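Local atomic coordinates of Mgp-operon protein 3 (Mycoplasma pneumoniae, PDB entry 6RJ1), a protein that acts in cell adhesion at the membrane of this human pathogen, probably through an extracellular region that binds sugars on host cells. Residues Thr77-Ser83 against Leu136-Gln141; Lys207-Pro213 against Glu632-Thr637; Leu357-Ala362 against Pro873-Gln879; Val695-Val699 against Thr818-Leu822. One frame throughout, in Å; residues are numbered along the deposited sequence.

Contact 1. Residues Thr77-Ser83 against Leu136-Gln141; sequences TNQNALS and LPYVKQ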
loop_
_atom_site.group_PDB
_atom_site.type_symbol
_atom_site.label_atom_id
_atom_site.label_comp_id
_atom_site.label_asym_id
_atom_site.label_seq_id
_atom_site.Cartn_x
_atom_site.Cartn_y
_atom_site.Cartn_z
ATOM N N THR A 77 33.930 5.317 -6.688
ATOM C CA THR A 77 33.406 5.408 -5.311
ATOM C C THR A 77 32.144 6.308 -5.194
ATOM O O THR A 77 31.539 6.345 -4.121
ATOM C CB THR A 77 34.494 5.797 -4.263
ATOM O OG1 THR A 77 35.815 5.654 -4.796
ATOM C CG2 THR A 77 34.370 4.996 -2.968
ATOM N N ASN A 78 31.731 7.003 -6.283
ATOM C CA ASN A 78 30.543 7.867 -6.263
ATOM C C ASN A 78 29.520 7.522 -7.373
ATOM O O ASN A 78 28.721 8.377 -7.784
ATOM C CB ASN A 78 30.938 9.353 -6.281
ATOM C CG ASN A 78 30.800 10.023 -4.932
ATOM O OD1 ASN A 78 31.787 10.258 -4.227
ATOM N ND2 ASN A 78 29.571 10.348 -4.539
ATOM N N GLN A 79 29.522 6.250 -7.820
ATOM C CA GLN A 79 28.604 5.767 -8.846
ATOM C C GLN A 79 27.390 5.064 -8.224
ATOM O O GLN A 79 27.536 4.277 -7.282
ATOM C CB GLN A 79 29.338 4.853 -9.842
ATOM C CG GLN A 79 28.877 5.025 -11.289
ATOM C CD GLN A 79 29.550 6.156 -12.043
ATOM O OE1 GLN A 79 29.876 7.221 -11.501
ATOM N NE2 GLN A 79 29.755 5.952 -13.336
ATOM N N ASN A 80 26.195 5.366 -8.752
ATOM C CA ASN A 80 24.935 4.787 -8.291
ATOM C C ASN A 80 24.855 3.316 -8.704
ATOM O O ASN A 80 25.116 2.989 -9.864
ATOM C CB ASN A 80 23.738 5.581 -8.842
ATOM C CG ASN A 80 22.409 5.353 -8.146
ATOM O OD1 ASN A 80 22.223 4.446 -7.325
ATOM N ND2 ASN A 80 21.436 6.181 -8.473
ATOM N N ALA A 81 24.515 2.434 -7.742
ATOM C CA ALA A 81 24.376 0.990 -7.949
ATOM C C ALA A 81 23.165 0.704 -8.817
ATOM O O ALA A 81 23.115 -0.311 -9.512
ATOM C CB ALA A 81 24.236 0.288 -6.613
ATOM N N LEU A 82 22.197 1.633 -8.777
ATOM C CA LEU A 82 20.952 1.651 -9.531
ATOM C C LEU A 82 21.173 2.439 -10.825
ATOM O O LEU A 82 21.708 3.549 -10.794
ATOM C CB LEU A 82 19.865 2.316 -8.665
ATOM C CG LEU A 82 18.706 1.454 -8.151
ATOM C CD1 LEU A 82 19.157 0.074 -7.729
ATOM C CD2 LEU A 82 17.998 2.133 -7.003
ATOM N N SER A 83 20.806 1.837 -11.964
ATOM C CA SER A 83 20.919 2.460 -13.286
ATOM C C SER A 83 19.932 1.848 -14.267
ATOM O O SER A 83 19.421 0.750 -14.029
ATOM C CB SER A 83 22.335 2.337 -13.835
ATOM O OG SER A 83 22.691 0.977 -14.008
ATOM N N LEU A 136 16.216 7.360 -11.095
ATOM C CA LEU A 136 16.334 6.319 -10.084
ATOM C C LEU A 136 16.855 6.932 -8.758
ATOM O O LEU A 136 17.675 7.860 -8.810
ATOM C CB LEU A 136 17.377 5.291 -10.569
ATOM C CG LEU A 136 16.949 3.933 -11.158
ATOM C CD1 LEU A 136 15.558 3.513 -10.784
ATOM C CD2 LEU A 136 17.240 3.849 -12.615
ATOM N N PRO A 137 16.452 6.412 -7.564
ATOM C CA PRO A 137 17.012 6.955 -6.311
ATOM C C PRO A 137 18.518 6.682 -6.223
ATOM O O PRO A 137 19.022 5.834 -6.968
ATOM C CB PRO A 137 16.233 6.217 -5.226
ATOM C CG PRO A 137 15.791 4.962 -5.866
ATOM C CD PRO A 137 15.523 5.295 -7.297
ATOM N N TYR A 138 19.242 7.409 -5.351
ATOM C CA TYR A 138 20.676 7.188 -5.240
ATOM C C TYR A 138 21.055 6.186 -4.142
ATOM O O TYR A 138 20.561 6.261 -3.018
ATOM C CB TYR A 138 21.446 8.508 -5.090
ATOM C CG TYR A 138 22.952 8.338 -5.066
ATOM C CD1 TYR A 138 23.695 8.342 -6.244
ATOM C CD2 TYR A 138 23.636 8.171 -3.867
ATOM C CE1 TYR A 138 25.082 8.174 -6.226
ATOM C CE2 TYR A 138 25.014 7.965 -3.841
ATOM C CZ TYR A 138 25.736 7.985 -5.021
ATOM O OH TYR A 138 27.097 7.815 -4.978
ATOM N N VAL A 139 21.965 5.265 -4.489
ATOM C CA VAL A 139 22.554 4.266 -3.599
ATOM C C VAL A 139 23.982 3.993 -4.081
ATOM O O VAL A 139 24.183 3.538 -5.208
ATOM C CB VAL A 139 21.683 3.005 -3.340
ATOM C CG1 VAL A 139 21.390 2.217 -4.616
ATOM C CG2 VAL A 139 22.303 2.118 -2.269
ATOM N N LYS A 140 24.970 4.371 -3.260
ATOM C CA LYS A 140 26.387 4.289 -3.607
ATOM C C LYS A 140 26.913 2.857 -3.599
ATOM O O LYS A 140 26.743 2.144 -2.608
ATOM C CB LYS A 140 27.212 5.238 -2.705
ATOM C CG LYS A 140 28.737 5.127 -2.792
ATOM C CD LYS A 140 29.320 4.746 -1.419
ATOM C CE LYS A 140 30.826 4.656 -1.377
ATOM N NZ LYS A 140 31.465 6.000 -1.337
ATOM N N GLN A 141 27.547 2.447 -4.721
ATOM C CA GLN A 141 28.183 1.137 -4.887
ATOM C C GLN A 141 29.379 1.145 -3.953
ATOM O O GLN A 141 30.216 2.046 -4.041
ATOM C CB GLN A 141 28.610 0.917 -6.341
ATOM C CG GLN A 141 28.123 -0.409 -6.887
ATOM C CD GLN A 141 28.614 -0.674 -8.280
ATOM O OE1 GLN A 141 29.424 -1.577 -8.502
ATOM N NE2 GLN A 141 28.118 0.087 -9.255
#

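Contact 2. Residues Lys207-Pro213 against Glu632-Thr637; sequences KGLKNNP and EEVQTT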
loop_
_atom_site.group_PDB
_atom_site.type_symbol
_atom_site.label_atom_id
_atom_site.label_comp_id
_atom_site.label_asym_id
_atom_site.label_seq_id
_atom_site.Cartn_x
_atom_site.Cartn_y
_atom_site.Cartn_z
ATOM N N LYS A 207 17.171 -14.115 30.282
ATOM C CA LYS A 207 17.204 -14.168 28.817
ATOM C C LYS A 207 16.497 -12.949 28.194
ATOM O O LYS A 207 16.377 -12.866 26.967
ATOM C CB LYS A 207 16.602 -15.492 28.290
ATOM C CG LYS A 207 17.343 -16.758 28.722
ATOM C CD LYS A 207 18.510 -17.104 27.819
ATOM C CE LYS A 207 19.201 -18.365 28.265
ATOM N NZ LYS A 207 20.191 -18.810 27.257
ATOM N N GLY A 208 16.071 -12.010 29.045
ATOM C CA GLY A 208 15.387 -10.791 28.628
ATOM C C GLY A 208 13.931 -11.014 28.302
ATOM O O GLY A 208 13.348 -10.275 27.504
ATOM N N LEU A 209 13.345 -12.048 28.939
ATOM C CA LEU A 209 11.966 -12.496 28.770
ATOM C C LEU A 209 11.261 -12.648 30.126
ATOM O O LEU A 209 10.395 -13.514 30.270
ATOM C CB LEU A 209 11.955 -13.836 27.997
ATOM C CG LEU A 209 12.407 -13.795 26.544
ATOM C CD1 LEU A 209 12.903 -15.136 26.095
ATOM C CD2 LEU A 209 11.305 -13.292 25.633
ATOM N N LYS A 210 11.625 -11.806 31.117
ATOM C CA LYS A 210 11.028 -11.799 32.460
ATOM C C LYS A 210 9.509 -11.705 32.347
ATOM O O LYS A 210 8.990 -10.872 31.600
ATOM C CB LYS A 210 11.567 -10.625 33.298
ATOM C CG LYS A 210 11.294 -10.751 34.789
ATOM C CD LYS A 210 11.902 -9.605 35.586
ATOM C CE LYS A 210 10.876 -8.625 36.072
ATOM N NZ LYS A 210 11.469 -7.656 37.033
ATOM N N ASN A 211 8.812 -12.622 33.035
ATOM C CA ASN A 211 7.353 -12.746 33.122
ATOM C C ASN A 211 6.657 -12.931 31.766
ATOM O O ASN A 211 5.441 -12.746 31.693
ATOM C CB ASN A 211 6.738 -11.580 33.913
ATOM C CG ASN A 211 7.294 -11.421 35.300
ATOM O OD1 ASN A 211 7.236 -12.338 36.127
ATOM N ND2 ASN A 211 7.850 -10.250 35.578
ATOM N N ASN A 212 7.401 -13.328 30.708
ATOM C CA ASN A 212 6.803 -13.560 29.392
ATOM C C ASN A 212 6.005 -14.856 29.466
ATOM O O ASN A 212 6.584 -15.908 29.755
ATOM C CB ASN A 212 7.849 -13.616 28.286
ATOM C CG ASN A 212 7.272 -13.556 26.894
ATOM O OD1 ASN A 212 6.557 -14.457 26.442
ATOM N ND2 ASN A 212 7.585 -12.498 26.174
ATOM N N PRO A 213 4.663 -14.792 29.279
ATOM C CA PRO A 213 3.846 -16.007 29.405
ATOM C C PRO A 213 3.666 -16.819 28.114
ATOM O O PRO A 213 2.898 -17.781 28.118
ATOM C CB PRO A 213 2.511 -15.439 29.885
ATOM C CG PRO A 213 2.416 -14.132 29.197
ATOM C CD PRO A 213 3.814 -13.622 28.965
ATOM N N GLU A 632 5.363 -6.067 38.005
ATOM C CA GLU A 632 6.611 -6.259 37.270
ATOM C C GLU A 632 6.419 -6.139 35.757
ATOM O O GLU A 632 5.301 -6.239 35.259
ATOM C CB GLU A 632 7.251 -7.613 37.635
ATOM C CG GLU A 632 7.760 -7.693 39.062
ATOM C CD GLU A 632 8.138 -9.075 39.552
ATOM O OE1 GLU A 632 8.497 -9.941 38.721
ATOM O OE2 GLU A 632 8.083 -9.284 40.787
ATOM N N GLU A 633 7.528 -5.936 35.035
ATOM C CA GLU A 633 7.578 -5.779 33.587
ATOM C C GLU A 633 7.452 -7.120 32.860
ATOM O O GLU A 633 8.177 -8.066 33.185
ATOM C CB GLU A 633 8.899 -5.082 33.207
ATOM C CG GLU A 633 9.103 -4.805 31.725
ATOM C CD GLU A 633 10.499 -4.361 31.323
ATOM O OE1 GLU A 633 11.398 -4.306 32.196
ATOM O OE2 GLU A 633 10.696 -4.077 30.120
ATOM N N VAL A 634 6.552 -7.193 31.866
ATOM C CA VAL A 634 6.399 -8.388 31.031
ATOM C C VAL A 634 7.317 -8.138 29.844
ATOM O O VAL A 634 6.984 -7.375 28.932
ATOM C CB VAL A 634 4.942 -8.730 30.608
ATOM C CG1 VAL A 634 4.903 -10.022 29.800
ATOM C CG2 VAL A 634 4.027 -8.845 31.820
ATOM N N GLN A 635 8.509 -8.726 29.911
ATOM C CA GLN A 635 9.564 -8.554 28.925
ATOM C C GLN A 635 9.378 -9.350 27.662
ATOM O O GLN A 635 8.847 -10.459 27.663
ATOM C CB GLN A 635 10.935 -8.841 29.537
ATOM C CG GLN A 635 11.474 -7.697 30.371
ATOM C CD GLN A 635 12.810 -8.006 30.986
ATOM O OE1 GLN A 635 13.342 -9.120 30.889
ATOM N NE2 GLN A 635 13.381 -7.009 31.647
ATOM N N THR A 636 9.916 -8.785 26.599
ATOM C CA THR A 636 9.873 -9.287 25.239
ATOM C C THR A 636 11.258 -9.020 24.621
ATOM O O THR A 636 11.913 -8.052 25.007
ATOM C CB THR A 636 8.605 -8.701 24.538
ATOM O OG1 THR A 636 8.497 -9.185 23.214
ATOM C CG2 THR A 636 8.513 -7.153 24.575
ATOM N N THR A 637 11.765 -9.930 23.776
ATOM C CA THR A 637 13.090 -9.767 23.154
ATOM C C THR A 637 13.072 -10.342 21.739
ATOM O O THR A 637 12.248 -11.204 21.457
ATOM C CB THR A 637 14.238 -10.305 24.072
ATOM O OG1 THR A 637 15.478 -9.684 23.721
ATOM C CG2 THR A 637 14.392 -11.825 24.036
#

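Contact 3. Residues Leu357-Ala362 against Pro873-Gln879; sequences LNTAQA and PTYDGKQ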
loop_
_atom_site.group_PDB
_atom_site.type_symbol
_atom_site.label_atom_id
_atom_site.label_comp_id
_atom_site.label_asym_id
_atom_site.label_seq_id
_atom_site.Cartn_x
_atom_site.Cartn_y
_atom_site.Cartn_z
ATOM N N LEU A 357 -1.681 -20.911 -10.131
ATOM C CA LEU A 357 -2.534 -20.038 -10.933
ATOM C C LEU A 357 -1.632 -19.202 -11.836
ATOM O O LEU A 357 -0.558 -18.781 -11.406
ATOM C CB LEU A 357 -3.353 -19.069 -10.055
ATOM C CG LEU A 357 -4.350 -19.642 -9.056
ATOM C CD1 LEU A 357 -4.589 -18.653 -7.930
ATOM C CD2 LEU A 357 -5.668 -20.037 -9.729
ATOM N N ASN A 358 -2.078 -18.943 -13.073
ATOM C CA ASN A 358 -1.368 -18.087 -14.020
ATOM C C ASN A 358 -2.069 -16.730 -13.918
ATOM O O ASN A 358 -3.223 -16.587 -14.339
ATOM C CB ASN A 358 -1.440 -18.670 -15.442
ATOM C CG ASN A 358 -0.481 -18.059 -16.433
ATOM O OD1 ASN A 358 -0.289 -16.838 -16.498
ATOM N ND2 ASN A 358 0.135 -18.903 -17.251
ATOM N N THR A 359 -1.405 -15.761 -13.276
ATOM C CA THR A 359 -1.999 -14.444 -13.042
ATOM C C THR A 359 -1.359 -13.352 -13.910
ATOM O O THR A 359 -1.326 -12.184 -13.508
ATOM C CB THR A 359 -1.993 -14.114 -11.547
ATOM O OG1 THR A 359 -0.672 -14.300 -11.031
ATOM C CG2 THR A 359 -2.995 -14.955 -10.755
ATOM N N ALA A 360 -0.903 -13.728 -15.123
ATOM C CA ALA A 360 -0.263 -12.831 -16.088
ATOM C C ALA A 360 -1.075 -11.567 -16.400
ATOM O O ALA A 360 -0.531 -10.461 -16.311
ATOM C CB ALA A 360 0.058 -13.580 -17.371
ATOM N N GLN A 361 -2.375 -11.733 -16.731
ATOM C CA GLN A 361 -3.282 -10.633 -17.088
ATOM C C GLN A 361 -3.647 -9.762 -15.899
ATOM O O GLN A 361 -3.930 -8.575 -16.076
ATOM C CB GLN A 361 -4.531 -11.135 -17.823
ATOM C CG GLN A 361 -4.224 -11.948 -19.080
ATOM C CD GLN A 361 -4.128 -13.443 -18.826
ATOM O OE1 GLN A 361 -3.858 -13.915 -17.712
ATOM N NE2 GLN A 361 -4.350 -14.225 -19.867
ATOM N N ALA A 362 -3.622 -10.346 -14.687
ATOM C CA ALA A 362 -3.894 -9.629 -13.444
ATOM C C ALA A 362 -2.721 -8.702 -13.145
ATOM O O ALA A 362 -2.945 -7.536 -12.823
ATOM C CB ALA A 362 -4.117 -10.607 -12.299
ATOM N N PRO A 873 -8.949 -7.496 -15.062
ATOM C CA PRO A 873 -8.071 -8.265 -15.977
ATOM C C PRO A 873 -8.881 -9.041 -17.013
ATOM O O PRO A 873 -10.056 -9.300 -16.776
ATOM C CB PRO A 873 -7.324 -9.226 -15.043
ATOM C CG PRO A 873 -7.531 -8.679 -13.657
ATOM C CD PRO A 873 -8.866 -8.024 -13.683
ATOM N N THR A 874 -8.276 -9.381 -18.162
ATOM C CA THR A 874 -8.985 -10.103 -19.238
ATOM C C THR A 874 -9.276 -11.568 -18.887
ATOM O O THR A 874 -10.327 -12.085 -19.266
ATOM C CB THR A 874 -8.265 -9.973 -20.587
ATOM O OG1 THR A 874 -6.934 -10.483 -20.481
ATOM C CG2 THR A 874 -8.262 -8.542 -21.117
ATOM N N TYR A 875 -8.348 -12.224 -18.167
ATOM C CA TYR A 875 -8.469 -13.619 -17.742
ATOM C C TYR A 875 -8.135 -13.778 -16.265
ATOM O O TYR A 875 -7.295 -13.037 -15.740
ATOM C CB TYR A 875 -7.583 -14.538 -18.600
ATOM C CG TYR A 875 -8.022 -14.628 -20.042
ATOM C CD1 TYR A 875 -7.596 -13.696 -20.983
ATOM C CD2 TYR A 875 -8.856 -15.653 -20.473
ATOM C CE1 TYR A 875 -8.020 -13.759 -22.309
ATOM C CE2 TYR A 875 -9.272 -15.740 -21.803
ATOM C CZ TYR A 875 -8.853 -14.789 -22.719
ATOM O OH TYR A 875 -9.267 -14.867 -24.032
ATOM N N ASP A 876 -8.801 -14.741 -15.590
ATOM C CA ASP A 876 -8.580 -15.027 -14.167
ATOM C C ASP A 876 -7.337 -15.927 -13.947
ATOM O O ASP A 876 -6.638 -16.261 -14.913
ATOM C CB ASP A 876 -9.853 -15.622 -13.527
ATOM C CG ASP A 876 -10.347 -16.952 -14.082
ATOM O OD1 ASP A 876 -9.533 -17.693 -14.677
ATOM O OD2 ASP A 876 -11.541 -17.266 -13.894
ATOM N N GLY A 877 -7.103 -16.325 -12.691
ATOM C CA GLY A 877 -5.997 -17.195 -12.295
ATOM C C GLY A 877 -6.042 -18.568 -12.942
ATOM O O GLY A 877 -4.995 -19.179 -13.181
ATOM N N LYS A 878 -7.261 -19.057 -13.237
ATOM C CA LYS A 878 -7.489 -20.347 -13.886
ATOM C C LYS A 878 -7.614 -20.201 -15.420
ATOM O O LYS A 878 -8.107 -21.109 -16.101
ATOM C CB LYS A 878 -8.675 -21.088 -13.243
ATOM C CG LYS A 878 -8.273 -21.818 -11.961
ATOM C CD LYS A 878 -9.470 -22.297 -11.152
ATOM C CE LYS A 878 -9.083 -23.300 -10.088
ATOM N NZ LYS A 878 -9.009 -24.685 -10.628
ATOM N N GLN A 879 -7.107 -19.054 -15.949
ATOM C CA GLN A 879 -7.044 -18.652 -17.364
ATOM C C GLN A 879 -8.402 -18.738 -18.101
ATOM O O GLN A 879 -8.473 -19.129 -19.266
ATOM C CB GLN A 879 -5.933 -19.415 -18.114
ATOM C CG GLN A 879 -4.511 -18.983 -17.736
ATOM C CD GLN A 879 -4.230 -17.534 -18.036
ATOM O OE1 GLN A 879 -4.161 -17.113 -19.193
ATOM N NE2 GLN A 879 -4.064 -16.739 -16.992
HETATM O O HOH W 1 -4.839 -13.304 -14.570
#

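Contact 4. Residues Val695-Val699 against Thr818-Leu822; sequences VYGIV and TDKLL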
loop_
_atom_site.group_PDB
_atom_site.type_symbol
_atom_site.label_atom_id
_atom_site.label_comp_id
_atom_site.label_asym_id
_atom_site.label_seq_id
_atom_site.Cartn_x
_atom_site.Cartn_y
_atom_site.Cartn_z
ATOM N N VAL A 695 -1.205 4.569 7.184
ATOM C CA VAL A 695 -0.320 5.697 7.428
ATOM C C VAL A 695 -0.900 6.861 6.611
ATOM O O VAL A 695 -1.242 6.692 5.438
ATOM C CB VAL A 695 1.125 5.305 6.994
ATOM C CG1 VAL A 695 2.043 6.509 6.912
ATOM C CG2 VAL A 695 1.711 4.255 7.932
ATOM N N TYR A 696 -1.069 8.017 7.248
ATOM C CA TYR A 696 -1.633 9.212 6.605
ATOM C C TYR A 696 -0.987 10.463 7.183
ATOM O O TYR A 696 -0.387 10.403 8.258
ATOM C CB TYR A 696 -3.169 9.257 6.771
ATOM C CG TYR A 696 -3.638 9.327 8.213
ATOM C CD1 TYR A 696 -3.788 8.170 8.978
ATOM C CD2 TYR A 696 -3.939 10.549 8.811
ATOM C CE1 TYR A 696 -4.194 8.229 10.308
ATOM C CE2 TYR A 696 -4.359 10.618 10.138
ATOM C CZ TYR A 696 -4.476 9.456 10.887
ATOM O OH TYR A 696 -4.877 9.512 12.203
ATOM N N GLY A 697 -1.129 11.583 6.487
ATOM C CA GLY A 697 -0.580 12.841 6.966
ATOM C C GLY A 697 -0.652 14.001 6.003
ATOM O O GLY A 697 -1.025 13.848 4.834
ATOM N N ILE A 698 -0.304 15.180 6.535
ATOM C CA ILE A 698 -0.212 16.458 5.841
ATOM C C ILE A 698 1.271 16.867 5.845
ATOM O O ILE A 698 1.944 16.723 6.872
ATOM C CB ILE A 698 -1.175 17.533 6.440
ATOM C CG1 ILE A 698 -1.227 18.795 5.549
ATOM C CG2 ILE A 698 -0.876 17.867 7.938
ATOM C CD1 ILE A 698 -2.356 19.758 5.865
ATOM N N VAL A 699 1.789 17.314 4.692
ATOM C CA VAL A 699 3.194 17.683 4.552
ATOM C C VAL A 699 3.321 19.051 3.846
ATOM O O VAL A 699 2.676 19.289 2.821
ATOM C CB VAL A 699 4.058 16.532 3.930
ATOM C CG1 VAL A 699 3.219 15.510 3.160
ATOM C CG2 VAL A 699 5.221 17.039 3.092
ATOM N N THR A 818 -3.811 25.701 11.633
ATOM C CA THR A 818 -2.403 25.329 11.815
ATOM C C THR A 818 -1.850 24.450 10.680
ATOM O O THR A 818 -0.631 24.271 10.600
ATOM C CB THR A 818 -2.189 24.619 13.172
ATOM O OG1 THR A 818 -2.898 23.375 13.189
ATOM C CG2 THR A 818 -2.560 25.491 14.374
ATOM N N ASP A 819 -2.745 23.885 9.831
ATOM C CA ASP A 819 -2.429 22.987 8.712
ATOM C C ASP A 819 -1.692 21.738 9.212
ATOM O O ASP A 819 -0.662 21.319 8.672
ATOM C CB ASP A 819 -1.718 23.712 7.552
ATOM C CG ASP A 819 -2.527 24.849 6.956
ATOM O OD1 ASP A 819 -3.669 24.596 6.509
ATOM O OD2 ASP A 819 -2.019 25.991 6.932
ATOM N N LYS A 820 -2.251 21.164 10.284
ATOM C CA LYS A 820 -1.784 19.972 10.987
ATOM C C LYS A 820 -2.962 18.994 11.145
ATOM O O LYS A 820 -4.093 19.345 10.809
ATOM C CB LYS A 820 -1.228 20.367 12.370
ATOM C CG LYS A 820 0.094 21.122 12.322
ATOM C CD LYS A 820 0.476 21.655 13.694
ATOM C CE LYS A 820 1.835 22.314 13.704
ATOM N NZ LYS A 820 2.930 21.317 13.847
ATOM N N LEU A 821 -2.699 17.777 11.647
ATOM C CA LEU A 821 -3.715 16.751 11.901
ATOM C C LEU A 821 -4.652 17.215 13.024
ATOM O O LEU A 821 -4.177 17.823 13.986
ATOM C CB LEU A 821 -3.010 15.447 12.311
ATOM C CG LEU A 821 -2.840 14.329 11.273
ATOM C CD1 LEU A 821 -2.262 14.829 9.970
ATOM C CD2 LEU A 821 -1.918 13.285 11.798
ATOM N N LEU A 822 -5.973 16.962 12.895
ATOM C CA LEU A 822 -6.959 17.364 13.905
ATOM C C LEU A 822 -6.798 16.558 15.203
ATOM O O LEU A 822 -6.939 15.333 15.205
ATOM C CB LEU A 822 -8.389 17.284 13.349
ATOM C CG LEU A 822 -9.482 18.014 14.142
ATOM C CD1 LEU A 822 -9.361 19.529 14.009
ATOM C CD2 LEU A 822 -10.864 17.571 13.692
#

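Contact 1. Residues Thr77-Ser83 against Leu136-Gln141
The side chain of Asn-80 is the peg of this contact, and the hollow that takes it is the backbone of Pro-137 to Val-139. Asn-80 ND2 donates to Pro-137 O at 2.9 Å, while Asn-80 OD1 accepts from Val-139 N at 3.0 Å and also from Leu-82 N at 3.2 Å, the latter closing an Asx turn. Around this peg the backbones form one isolated antiparallel bridge, with Asn-80 and Lys-140 as the non-hydrogen-bonded pair. It is flanked by Gln-141 N to Gln-79 O (3.1 Å) and Ala-81 N to Val-139 O (2.8 Å). Leu-82 makes the apolar bump: its CD2 settles 3.8 Å from Pro-137 CG and 4.1 Å from Val-139 CG1, and its CB lies 4.2 Å from Leu-136 CG. Trp-492 touches both Leu-82 and Pro-137, and Tyr-158 of helix 157-163 covers Ala-81 and Val-139. At the other end, Tyr-138 OH makes a weak bond to Asn-78 O (3.3 Å), and Lys-140 NZ reaches Thr-77 O at 2.8 Å. The loops before strand 82-84 and after strand 125-135 are thus tied by amide chemistry: a single asparagine extends a one-bridge pairing by satisfying polar backbone groups like a further strand residue.

Contact 2. Residues Lys207-Pro213 against Glu632-Thr637
A type II beta turn, Leu-209 to Asn-212, sits on the extended loop 632-637 here, with Asn-211 at its positive-phi corner. At the start of that loop, Glu-632 OE1 accepts from Asn-211 ND2 at 3.2 Å; Lys-210 NZ stays 4.1 Å from the same carboxylate oxygen, too far for a salt bridge. Glu-633 offers its O to Asn-211 ND2 (3.3 Å). Val-634 follows as the apolar member, its CG1 3.9 Å from Pro-213 CD, with Ile-605 also against it. Gln-635 is the hub and meets the turn three times: its N donates to Lys-210 O (2.8 Å), its OE1 accepts from Lys-210 N (3.2 Å), and its O takes Asn-212 ND2 (2.8 Å). A weak bond from Gln-635 NE2 to Glu-633 OE1 (3.4 Å) steadies that side chain. Thr-636 points away and bonds weakly to Gly-603. The contact joins loops more than 400 residues apart, and it finishes at Thr-637, whose CG2 rests 3.8 Å from Leu-209 CG.

Contact 3. Residues Leu357-Ala362 against Pro873-Gln879
A type I beta turn, Asp-876 to Gln-879, docks against the junction where strand 356-358 gives way to helix 360-365. Hydrogen bonds do most of the joining. Asn-358 N donates to Gly-877 O in the turn (2.9 Å). Gln-361 and Gln-879 face each other as a reciprocal amide pair: Gln-879 NE2 gives to Gln-361 OE1 at 2.9 Å, and Gln-361 NE2 returns a bond to Gln-879 OE1 at 3.0 Å. Gln-879 NE2 gives a second bond, to Asn-358 O (2.8 Å), and its OE1 is also held by Val-271 N, so this amide ties the strand end, the first turn of the helix and a third part of the chain together. Water adds one more link: it donates to Tyr-875 O at 2.7 Å and makes weak bonds to Gln-361 OE1 (3.3 Å) and Ala-362 N (3.2 Å).

Apolar and van der Waals contacts fill the two ends. Pro-873 CG lies 4.1 Å from Ala-362 CB, and Pro-873 CB lies 3.6 Å from Gln-361 O; Tyr-173 covers the same proline. At the turn, Leu-357 CD2 touches Lys-878 CG (3.9 Å). Glycine suits position 877, since a beta carbon there would clash with Leu-357 CD2; as it is, Gly-877 CA lies 4.0 Å from Thr-359 CG2.

Contact 4. Residues Val695-Val699 against Thr818-Leu822
Two strands run almost antiparallel here, their directions 159° apart, yet they share no backbone pairing: the link is made by side chains. The reason is in the neighbours. Strand 693-699 is an inner strand, already bonded along one edge to strand 549-563 and along the other to strand 723-732, whereas strand 820-821 pairs with strand 808-815 of a different sheet. The contact is therefore sheet against sheet, 227 Å² in all, and Ile-698 and Lys-820 are the closest CA pair at 6.4 Å. Face packing between successive sheets of this kind is consistent with neighbouring blades of a beta-propeller, the fold expected from the family.

Leu-821 is the knob. Its CD1 packs on the bare backbone of Gly-697, 4.0 Å from Gly-697 CA, and touches Ile-698 CG2 at 3.9 Å; its CD2 lies 4.0 Å from Tyr-696 CE2. Ile-698 CG2 in turn reaches Asp-819 O (3.5 Å) and Lys-820 CA (3.8 Å), at a G1 beta bulge where Asp-819 and Lys-820 both face Asn-815 and Asp-819 takes a positive phi. Two polar ends find partners outside the segments: Tyr-696 OH bonds Ser-833 OG, and Asp-819 OD1 bonds Tyr-799 OH. Between the two segments, then, cohesion is apolar and depends on shape, while the tyrosine hydroxyl and the aspartate carboxylate bond to residues around the contact.

The four contacts are well separated: contacts 1 and 4, the closest two, have centres 33 Å apart, and contacts 2 and 3, the farthest, 48 Å. Contact 1 is the most local and closes first. Contacts 2 and 3 then alternate along the chain, 207-213, 357-362, 632-637, 873-879, and contact 4 forms wholly between the last two of these segments. Contacts 3 and 4 sit on opposite sides of the chain's centre. Both segments of contact 2 lead into strands, 220-222 and 650-654, of the ten-stranded sheet that also holds strand 693-699 of contact 4. Contacts 2 and 3 thus fasten early segments onto late ones, so these parts of the chain are interwoven.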